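Local structure of transcriptional regulator, MerR family (Bacillus thuringiensis serovar konkukian, 3GPV) at residues 31-36 / 40-45; 46-49 / 53-56; 60-65 / 84-89. The protein probably binds DNA and regulates transcription as a factor of the MerR family. All coordinates share one frame; numbering follows the deposited sequence.

Contact 1. Residues 31-36 / 40-45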
loop_
_atom_site.group_PDB
_atom_site.type_symbol
_atom_site.label_atom_id
_atom_site.label_comp_id
_atom_site.label_asym_id
_atom_site.label_seq_id
_atom_site.Cartn_x
_atom_site.Cartn_y
_atom_site.Cartn_z
ATOM N N SER B 31 11.666 -0.920 -16.506
ATOM C CA SER B 31 11.430 -2.275 -16.028
ATOM C C SER B 31 10.056 -2.453 -15.389
ATOM O O SER B 31 9.467 -3.530 -15.483
ATOM C CB SER B 31 12.516 -2.676 -15.037
ATOM O OG SER B 31 12.644 -1.698 -14.021
ATOM N N GLN B 32 9.550 -1.409 -14.732
ATOM C CA GLN B 32 8.236 -1.483 -14.099
ATOM C C GLN B 32 7.159 -1.717 -15.145
ATOM O O GLN B 32 6.281 -2.558 -14.964
ATOM C CB GLN B 32 7.924 -0.196 -13.333
ATOM C CG GLN B 32 8.584 -0.101 -11.969
ATOM C CD GLN B 32 8.212 1.169 -11.223
ATOM O OE1 GLN B 32 8.518 2.274 -11.668
ATOM N NE2 GLN B 32 7.543 1.014 -10.084
ATOM N N ILE B 33 7.232 -0.968 -16.239
ATOM C CA ILE B 33 6.258 -1.102 -17.310
ATOM C C ILE B 33 6.366 -2.462 -17.982
ATOM O O ILE B 33 5.369 -3.027 -18.419
ATOM C CB ILE B 33 6.445 -0.004 -18.372
ATOM C CG1 ILE B 33 6.258 1.360 -17.724
ATOM C CG2 ILE B 33 5.426 -0.178 -19.505
ATOM C CD1 ILE B 33 6.272 2.498 -18.695
ATOM N N ARG B 34 7.580 -2.989 -18.065
ATOM C CA ARG B 34 7.773 -4.285 -18.694
ATOM C C ARG B 34 7.171 -5.391 -17.842
ATOM O O ARG B 34 6.731 -6.416 -18.360
ATOM C CB ARG B 34 9.259 -4.528 -18.954
ATOM C CG ARG B 34 9.766 -3.766 -20.170
ATOM C CD ARG B 34 11.277 -3.833 -20.311
ATOM N NE ARG B 34 11.731 -3.117 -21.501
ATOM C CZ ARG B 34 12.998 -2.797 -21.746
ATOM N NH1 ARG B 34 13.949 -3.126 -20.881
ATOM N NH2 ARG B 34 13.312 -2.142 -22.857
ATOM N N TYR B 35 7.137 -5.173 -16.532
ATOM C CA TYR B 35 6.559 -6.154 -15.627
ATOM C C TYR B 35 5.079 -6.283 -15.958
ATOM O O TYR B 35 4.546 -7.392 -16.079
ATOM C CB TYR B 35 6.722 -5.704 -14.177
ATOM C CG TYR B 35 6.020 -6.595 -13.181
ATOM C CD1 TYR B 35 6.319 -7.953 -13.100
ATOM C CD2 TYR B 35 5.068 -6.078 -12.305
ATOM C CE1 TYR B 35 5.691 -8.774 -12.170
ATOM C CE2 TYR B 35 4.434 -6.890 -11.371
ATOM C CZ TYR B 35 4.751 -8.236 -11.307
ATOM O OH TYR B 35 4.134 -9.041 -10.375
ATOM N N TYR B 36 4.419 -5.136 -16.104
ATOM C CA TYR B 36 3.004 -5.109 -16.436
ATOM C C TYR B 36 2.802 -5.776 -17.787
ATOM O O TYR B 36 1.779 -6.415 -18.036
ATOM C CB TYR B 36 2.500 -3.668 -16.488
ATOM C CG TYR B 36 2.493 -2.968 -15.149
ATOM C CD1 TYR B 36 1.841 -3.530 -14.054
ATOM C CD2 TYR B 36 3.107 -1.730 -14.983
ATOM C CE1 TYR B 36 1.795 -2.875 -12.825
ATOM C CE2 TYR B 36 3.069 -1.065 -13.758
ATOM C CZ TYR B 36 2.409 -1.642 -12.684
ATOM O OH TYR B 36 2.349 -0.992 -11.471
ATOM N N GLY B 40 0.918 -9.503 -18.836
ATOM C CA GLY B 40 -0.096 -9.469 -19.872
ATOM C C GLY B 40 -1.194 -8.450 -19.655
ATOM O O GLY B 40 -2.373 -8.768 -19.804
ATOM N N LEU B 41 -0.812 -7.222 -19.321
ATOM C CA LEU B 41 -1.788 -6.167 -19.072
ATOM C C LEU B 41 -1.947 -5.203 -20.252
ATOM O O LEU B 41 -2.814 -4.327 -20.236
ATOM C CB LEU B 41 -1.403 -5.387 -17.803
ATOM C CG LEU B 41 -1.319 -6.178 -16.484
ATOM C CD1 LEU B 41 -1.063 -5.231 -15.317
ATOM C CD2 LEU B 41 -2.611 -6.945 -16.258
ATOM N N PHE B 42 -1.123 -5.371 -21.280
ATOM C CA PHE B 42 -1.194 -4.501 -22.447
ATOM C C PHE B 42 -1.524 -5.253 -23.736
ATOM O O PHE B 42 -0.783 -5.163 -24.711
ATOM C CB PHE B 42 0.133 -3.761 -22.656
ATOM C CG PHE B 42 0.647 -3.054 -21.436
ATOM C CD1 PHE B 42 -0.199 -2.281 -20.646
ATOM C CD2 PHE B 42 2.000 -3.119 -21.107
ATOM C CE1 PHE B 42 0.295 -1.579 -19.550
ATOM C CE2 PHE B 42 2.507 -2.423 -20.014
ATOM C CZ PHE B 42 1.652 -1.650 -19.234
ATOM N N PRO B 43 -2.638 -6.000 -23.762
ATOM C CA PRO B 43 -2.982 -6.733 -24.985
ATOM C C PRO B 43 -3.405 -5.779 -26.093
ATOM O O PRO B 43 -3.486 -6.157 -27.258
ATOM C CB PRO B 43 -4.140 -7.632 -24.543
ATOM C CG PRO B 43 -3.951 -7.756 -23.052
ATOM C CD PRO B 43 -3.550 -6.363 -22.667
ATOM N N PHE B 44 -3.658 -4.534 -25.710
ATOM C CA PHE B 44 -4.114 -3.495 -26.628
ATOM C C PHE B 44 -3.016 -2.665 -27.280
ATOM O O PHE B 44 -3.300 -1.680 -27.957
ATOM C CB PHE B 44 -5.048 -2.566 -25.867
ATOM C CG PHE B 44 -4.511 -2.155 -24.531
ATOM C CD1 PHE B 44 -3.516 -1.195 -24.430
ATOM C CD2 PHE B 44 -4.975 -2.762 -23.369
ATOM C CE1 PHE B 44 -2.989 -0.845 -23.192
ATOM C CE2 PHE B 44 -4.453 -2.420 -22.128
ATOM C CZ PHE B 44 -3.461 -1.462 -22.038
ATOM N N LEU B 45 -1.765 -3.051 -27.079
ATOM C CA LEU B 45 -0.666 -2.301 -27.659
ATOM C C LEU B 45 -0.561 -2.492 -29.171
ATOM O O LEU B 45 -0.650 -3.609 -29.680
ATOM C CB LEU B 45 0.637 -2.694 -26.969
ATOM C CG LEU B 45 1.317 -1.574 -26.177
ATOM C CD1 LEU B 45 0.279 -0.674 -25.513
ATOM C CD2 LEU B 45 2.247 -2.195 -25.161
#
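The one hydrogen bond joining the two segments runs from Leu41 N to Tyr36 O, 3.0 Å long, and closes the end of the helix. It is part of a Schellman motif: Gly40, the first residue to leave helical angles, takes a positive phi of 65°, and the chain departs from the helix there with two bonds back into its last turn. Leu41 is thereby brought up beside Tyr36, with its CB 3.4 Å from the same carbonyl oxygen, Tyr36 O.

The remaining contacts are apolar. Leu41 CD1 reaches Tyr36 CD1 at 3.6 Å, the two side chains meeting at a slant. Phe42 pushes the far end of its ring at the helix: CZ lies 3.5 Å from Tyr36 CB, and CE2 lies 3.7 Å from Ile33 CG2. This CG2 branch stands anti to the backbone N (chi1 -60° for the CG1 branch), and the Ile33 side chain crosses that of Phe42 at about a right angle. At its edge, near its plane, the Phe42 ring also meets a polar atom, Ile33 O, 3.3 Å from CE2.

The helix 30-38 is the second of the helix-turn-helix. Ile33 packs on helix 19-25, Tyr36 on helix 57-70, and Leu41 on helices 57-70 and 76-88, while Phe42 meets Phe55 of strand 53-55 edge-to-face.

Contact 2. Residues 46-49 / 53-56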
loop_
_atom_site.group_PDB
_atom_site.type_symbol
_atom_site.label_atom_id
_atom_site.label_comp_id
_atom_site.label_asym_id
_atom_site.label_seq_id
_atom_site.Cartn_x
_atom_site.Cartn_y
_atom_site.Cartn_z
ATOM N N GLN B 46 -0.377 -1.380 -29.879
ATOM C CA GLN B 46 -0.267 -1.385 -31.331
ATOM C C GLN B 46 1.168 -1.544 -31.815
ATOM O O GLN B 46 2.089 -1.744 -31.019
ATOM C CB GLN B 46 -0.846 -0.089 -31.903
ATOM C CG GLN B 46 -2.046 -0.294 -32.803
ATOM C CD GLN B 46 -3.288 -0.714 -32.043
ATOM O OE1 GLN B 46 -3.813 0.044 -31.227
ATOM N NE2 GLN B 46 -3.768 -1.927 -32.312
ATOM N N ARG B 47 1.335 -1.442 -33.133
ATOM C CA ARG B 47 2.629 -1.572 -33.805
ATOM C C ARG B 47 2.911 -0.320 -34.624
ATOM O O ARG B 47 1.997 0.280 -35.184
ATOM C CB ARG B 47 2.611 -2.764 -34.763
ATOM C CG ARG B 47 2.298 -4.098 -34.129
ATOM C CD ARG B 47 3.567 -4.800 -33.708
ATOM N NE ARG B 47 3.286 -6.039 -32.994
ATOM C CZ ARG B 47 4.188 -6.709 -32.290
ATOM N NH1 ARG B 47 5.431 -6.256 -32.211
ATOM N NH2 ARG B 47 3.844 -7.821 -31.655
ATOM N N ASN B 48 4.173 0.081 -34.687
ATOM C CA ASN B 48 4.530 1.239 -35.486
ATOM C C ASN B 48 5.076 0.701 -36.807
ATOM O O ASN B 48 5.151 -0.517 -36.999
ATOM C CB ASN B 48 5.568 2.106 -34.765
ATOM C CG ASN B 48 6.857 1.368 -34.483
ATOM O OD1 ASN B 48 6.979 0.171 -34.746
ATOM N ND2 ASN B 48 7.832 2.084 -33.938
ATOM N N GLU B 49 5.446 1.598 -37.715
ATOM C CA GLU B 49 5.960 1.199 -39.018
ATOM C C GLU B 49 7.124 0.218 -38.908
ATOM O O GLU B 49 7.336 -0.598 -39.802
ATOM C CB GLU B 49 6.396 2.435 -39.805
ATOM C CG GLU B 49 5.368 3.559 -39.819
ATOM C CD GLU B 49 4.021 3.131 -40.384
ATOM O OE1 GLU B 49 3.363 2.262 -39.773
ATOM O OE2 GLU B 49 3.622 3.666 -41.441
ATOM N N ARG B 53 6.198 -2.228 -30.319
ATOM C CA ARG B 53 4.912 -2.097 -29.650
ATOM C C ARG B 53 4.873 -0.742 -28.958
ATOM O O ARG B 53 5.732 -0.411 -28.145
ATOM C CB ARG B 53 4.709 -3.261 -28.678
ATOM C CG ARG B 53 4.647 -4.581 -29.435
ATOM C CD ARG B 53 4.570 -5.809 -28.548
ATOM N NE ARG B 53 3.293 -5.934 -27.857
ATOM C CZ ARG B 53 3.143 -5.779 -26.548
ATOM N NH1 ARG B 53 4.195 -5.492 -25.793
ATOM N NH2 ARG B 53 1.948 -5.919 -25.991
ATOM N N ILE B 54 3.872 0.051 -29.319
ATOM C CA ILE B 54 3.738 1.401 -28.796
ATOM C C ILE B 54 2.361 1.702 -28.228
ATOM O O ILE B 54 1.416 0.931 -28.399
ATOM C CB ILE B 54 4.029 2.440 -29.901
ATOM C CG1 ILE B 54 2.983 2.330 -31.016
ATOM C CG2 ILE B 54 5.418 2.219 -30.474
ATOM C CD1 ILE B 54 3.013 1.033 -31.800
ATOM N N PHE B 55 2.263 2.854 -27.579
ATOM C CA PHE B 55 1.025 3.309 -26.961
ATOM C C PHE B 55 0.326 4.413 -27.748
ATOM O O PHE B 55 0.924 5.454 -28.009
ATOM C CB PHE B 55 1.305 3.866 -25.556
ATOM C CG PHE B 55 1.680 2.829 -24.542
ATOM C CD1 PHE B 55 0.744 2.375 -23.613
ATOM C CD2 PHE B 55 2.965 2.307 -24.509
ATOM C CE1 PHE B 55 1.087 1.414 -22.666
ATOM C CE2 PHE B 55 3.318 1.341 -23.561
ATOM C CZ PHE B 55 2.378 0.896 -22.640
ATOM N N ASN B 56 -0.923 4.183 -28.138
ATOM C CA ASN B 56 -1.693 5.236 -28.790
ATOM C C ASN B 56 -2.486 5.868 -27.638
ATOM O O ASN B 56 -2.364 5.441 -26.488
ATOM C CB ASN B 56 -2.652 4.693 -29.857
ATOM C CG ASN B 56 -3.482 3.528 -29.366
ATOM O OD1 ASN B 56 -3.693 3.362 -28.166
ATOM N ND2 ASN B 56 -3.971 2.714 -30.301
#
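Arg47 lays one face of its guanidinium on the aliphatic stem of Arg53, whose CG sits 3.3 Å above that plane, displaced toward the rim. The chain of Arg47 bends at chi2 (-92°), which carries its flat end back across the neighbouring strand instead of straight out. The stem of Arg53 runs extended to CD and turns at chi3 (70°), leading its own guanidinium elsewhere. The two guanidinium planes stand 63° apart, not stacked. Arg47 NH2 and Arg53 NE are 4.3 Å apart, a proximity of like charges that is probably eased because each head has another partner: Arg47 NH1 bonds to Gly51 O in the turn, and Arg53 NH1 forms a salt bridge with Asp37 of helix 30-38.

These arginines are the non-hydrogen-bonded pair of an antiparallel beta hairpin, the wing of the winged helix-turn-helix fold found in MerR regulators. Next to them Gln46 and Ile54 form the hydrogen-bonded pair, with Ile54 N to Gln46 O at 3.0 Å and Gln46 N to Ile54 O at 3.3 Å. Arg53 CA adds a CA-H...O contact to Gln46 O at 3.2 Å.

On the face opposite the arginines, Ile54 lies on the same side as Gln46, its CG1 branch leading toward strand 46-47, though the fine placing of its end is doubtful. Asn48 OD1 accepts the backbone N-H groups of Gly51 and Asp52 in the turn. Gln46 OE1 approaches Asn56 ND2 to 2.8 Å, the two amides meeting at a slant, while Asn56 OD1 caps helix 57-70 at the backbone N of Ala59.

Contact 3. Residues 60-65 / 84-89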
loop_
_atom_site.group_PDB
_atom_site.type_symbol
_atom_site.label_atom_id
_atom_site.label_comp_id
_atom_site.label_asym_id
_atom_site.label_seq_id
_atom_site.Cartn_x
_atom_site.Cartn_y
_atom_site.Cartn_z
ATOM N N LEU B 60 -2.916 4.523 -23.543
ATOM C CA LEU B 60 -2.529 5.288 -22.364
ATOM C C LEU B 60 -3.670 5.388 -21.344
ATOM O O LEU B 60 -3.431 5.325 -20.137
ATOM C CB LEU B 60 -2.067 6.689 -22.768
ATOM C CG LEU B 60 -0.767 6.749 -23.574
ATOM C CD1 LEU B 60 -0.454 8.183 -23.937
ATOM C CD2 LEU B 60 0.359 6.152 -22.762
ATOM N N LYS B 61 -4.898 5.562 -21.831
ATOM C CA LYS B 61 -6.057 5.648 -20.944
ATOM C C LYS B 61 -6.135 4.343 -20.160
ATOM O O LYS B 61 -6.363 4.347 -18.956
ATOM C CB LYS B 61 -7.339 5.870 -21.755
ATOM C CG LYS B 61 -7.389 7.238 -22.423
ATOM C CD LYS B 61 -8.543 7.352 -23.415
ATOM C CE LYS B 61 -8.576 8.731 -24.078
ATOM N NZ LYS B 61 -9.519 8.783 -25.239
ATOM N N TYR B 62 -5.921 3.225 -20.842
ATOM C CA TYR B 62 -5.938 1.927 -20.178
ATOM C C TYR B 62 -4.792 1.831 -19.161
ATOM O O TYR B 62 -4.944 1.260 -18.082
ATOM C CB TYR B 62 -5.794 0.803 -21.204
ATOM C CG TYR B 62 -7.089 0.314 -21.814
ATOM C CD1 TYR B 62 -8.134 -0.134 -21.008
ATOM C CD2 TYR B 62 -7.243 0.235 -23.195
ATOM C CE1 TYR B 62 -9.298 -0.653 -21.561
ATOM C CE2 TYR B 62 -8.400 -0.282 -23.762
ATOM C CZ TYR B 62 -9.427 -0.726 -22.940
ATOM O OH TYR B 62 -10.574 -1.250 -23.488
ATOM N N LEU B 63 -3.636 2.393 -19.507
ATOM C CA LEU B 63 -2.502 2.350 -18.588
ATOM C C LEU B 63 -2.785 3.129 -17.309
ATOM O O LEU B 63 -2.401 2.715 -16.219
ATOM C CB LEU B 63 -1.238 2.919 -19.245
ATOM C CG LEU B 63 -0.033 3.095 -18.297
ATOM C CD1 LEU B 63 0.324 1.768 -17.644
ATOM C CD2 LEU B 63 1.166 3.633 -19.063
ATOM N N GLU B 64 -3.447 4.270 -17.446
ATOM C CA GLU B 64 -3.767 5.074 -16.282
ATOM C C GLU B 64 -4.675 4.309 -15.343
ATOM O O GLU B 64 -4.542 4.423 -14.126
ATOM C CB GLU B 64 -4.410 6.394 -16.706
ATOM C CG GLU B 64 -3.429 7.324 -17.421
ATOM C CD GLU B 64 -3.929 8.748 -17.549
ATOM O OE1 GLU B 64 -4.284 9.349 -16.513
ATOM O OE2 GLU B 64 -3.955 9.269 -18.684
HETATM N N MSE B 65 -5.595 3.524 -15.900
HETATM C CA MSE B 65 -6.486 2.754 -15.034
HETATM C C MSE B 65 -5.714 1.603 -14.430
HETATM O O MSE B 65 -5.868 1.310 -13.255
HETATM C CB MSE B 65 -7.719 2.227 -15.772
HETATM C CG MSE B 65 -8.682 1.452 -14.855
HETATM SE SE MSE B 65 -9.413 2.480 -13.346
HETATM C CE MSE B 65 -10.508 3.666 -14.423
ATOM N N ASP B 84 -8.926 -8.066 -19.789
ATOM C CA ASP B 84 -9.465 -9.070 -20.694
ATOM C C ASP B 84 -10.936 -8.799 -20.959
ATOM O O ASP B 84 -11.392 -8.907 -22.095
ATOM C CB ASP B 84 -9.277 -10.476 -20.121
ATOM C CG ASP B 84 -7.818 -10.889 -20.058
ATOM O OD1 ASP B 84 -7.056 -10.524 -20.977
ATOM O OD2 ASP B 84 -7.433 -11.590 -19.101
ATOM N N TRP B 85 -11.678 -8.443 -19.914
ATOM C CA TRP B 85 -13.097 -8.135 -20.071
ATOM C C TRP B 85 -13.286 -6.908 -20.949
ATOM O O TRP B 85 -14.181 -6.879 -21.791
ATOM C CB TRP B 85 -13.768 -7.872 -18.719
ATOM C CG TRP B 85 -14.095 -9.097 -17.934
ATOM C CD1 TRP B 85 -14.295 -10.350 -18.420
ATOM C CD2 TRP B 85 -14.325 -9.173 -16.522
ATOM N NE1 TRP B 85 -14.636 -11.207 -17.405
ATOM C CE2 TRP B 85 -14.663 -10.511 -16.227
ATOM C CE3 TRP B 85 -14.281 -8.238 -15.479
ATOM C CZ2 TRP B 85 -14.956 -10.941 -14.926
ATOM C CZ3 TRP B 85 -14.574 -8.664 -14.183
ATOM C CH2 TRP B 85 -14.907 -10.006 -13.920
ATOM N N SER B 86 -12.454 -5.889 -20.741
ATOM C CA SER B 86 -12.541 -4.670 -21.537
ATOM C C SER B 86 -12.301 -5.011 -23.001
ATOM O O SER B 86 -12.886 -4.408 -23.889
ATOM C CB SER B 86 -11.499 -3.646 -21.067
ATOM O OG SER B 86 -11.724 -3.273 -19.720
HETATM N N MSE B 87 -11.451 -6.002 -23.240
HETATM C CA MSE B 87 -11.115 -6.421 -24.603
HETATM C C MSE B 87 -12.268 -7.200 -25.265
HETATM O O MSE B 87 -12.491 -7.097 -26.470
HETATM C CB MSE B 87 -9.852 -7.289 -24.590
HETATM C CG MSE B 87 -8.576 -6.579 -24.126
HETATM SE SE MSE B 87 -8.021 -5.199 -25.315
HETATM C CE MSE B 87 -8.839 -3.621 -24.490
ATOM N N GLU B 88 -13.000 -7.966 -24.456
ATOM C CA GLU B 88 -14.127 -8.758 -24.947
ATOM C C GLU B 88 -15.289 -7.912 -25.450
ATOM O O GLU B 88 -16.172 -8.426 -26.134
ATOM C CB GLU B 88 -14.635 -9.714 -23.861
ATOM C CG GLU B 88 -13.649 -10.796 -23.485
ATOM C CD GLU B 88 -14.088 -11.596 -22.275
ATOM O OE1 GLU B 88 -15.206 -12.143 -22.294
ATOM O OE2 GLU B 88 -13.313 -11.687 -21.301
ATOM N N GLY B 89 -15.302 -6.625 -25.112
ATOM C CA GLY B 89 -16.379 -5.766 -25.579
ATOM C C GLY B 89 -17.474 -5.504 -24.563
ATOM O O GLY B 89 -17.409 -5.983 -23.433
#
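Tyr62 OH is approached by two carbons of the facing helix: Met87 CE, at 3.1 Å, and Ser86 CB, at 3.5 Å. No hydrogen bond crosses between 60-65 and 84-89, so these touches of the phenol end carry the whole contact. The ring spans most of the gap, since the nearest CA atoms, of Tyr62 and Ser86, stay 9.4 Å apart.

The two partners take different flanks of the ring. Ser86 comes to the CE1 side, its CB 3.7 Å from Tyr62 CE1. Met87, a selenomethionine, comes to the CE2 side, where its terminal methyl CE lies 3.4 Å from Tyr62 CE2 and 3.3 Å from Tyr62 CZ, a tight fit. Neither sits squarely over a face or at an edge. Met87 reaches this place by curling: bends at chi2 (-66°) and chi3 (95°) swing the methyl back to meet the tyrosine, which advances from the opposite direction.

Ser86 meets the tyrosine mainly with its methylene, while its hydroxyl, held beside the backbone N (chi1 -62°), is hydrogen-bonded to Phe82 O, one turn earlier in its own helix. Phe44, from the loop before the hairpin, stacks on the Tyr62 ring and also touches Met87, thickening this small cluster.

The contact joins helices 57-70 and 76-88, the helical pair that follows the wing in MerR proteins. Gly89, with positive phi, ends the second of these ahead of the long helix 93-128. Built from a phenol end, a methyl and a methylene, the junction rests on van der Waals contact, without a directional polar bond between the segments to fix its geometry.

How the contacts relate
Contact 1 is the buried one; contacts 2 and 3 lie at the surface. Contact 1 combines a helix-ending backbone bond with aromatic and aliphatic packing, contact 2 relies on strand pairing and polar side chains, and contact 3 rests on van der Waals contact of a phenol end with aliphatic groups, without a hydrogen bond between the segments. No element is shared, but helix 30-38 and strand 46-47 follow each other in the chain, as do strand 53-55 and helix 57-70, so each contact hands on to the next. Leu45 bridges contact 1 to contact 2, and Phe44 bridges it to contact 3. Phe55 of contact 2 touches Leu60 and Leu63 of contact 3.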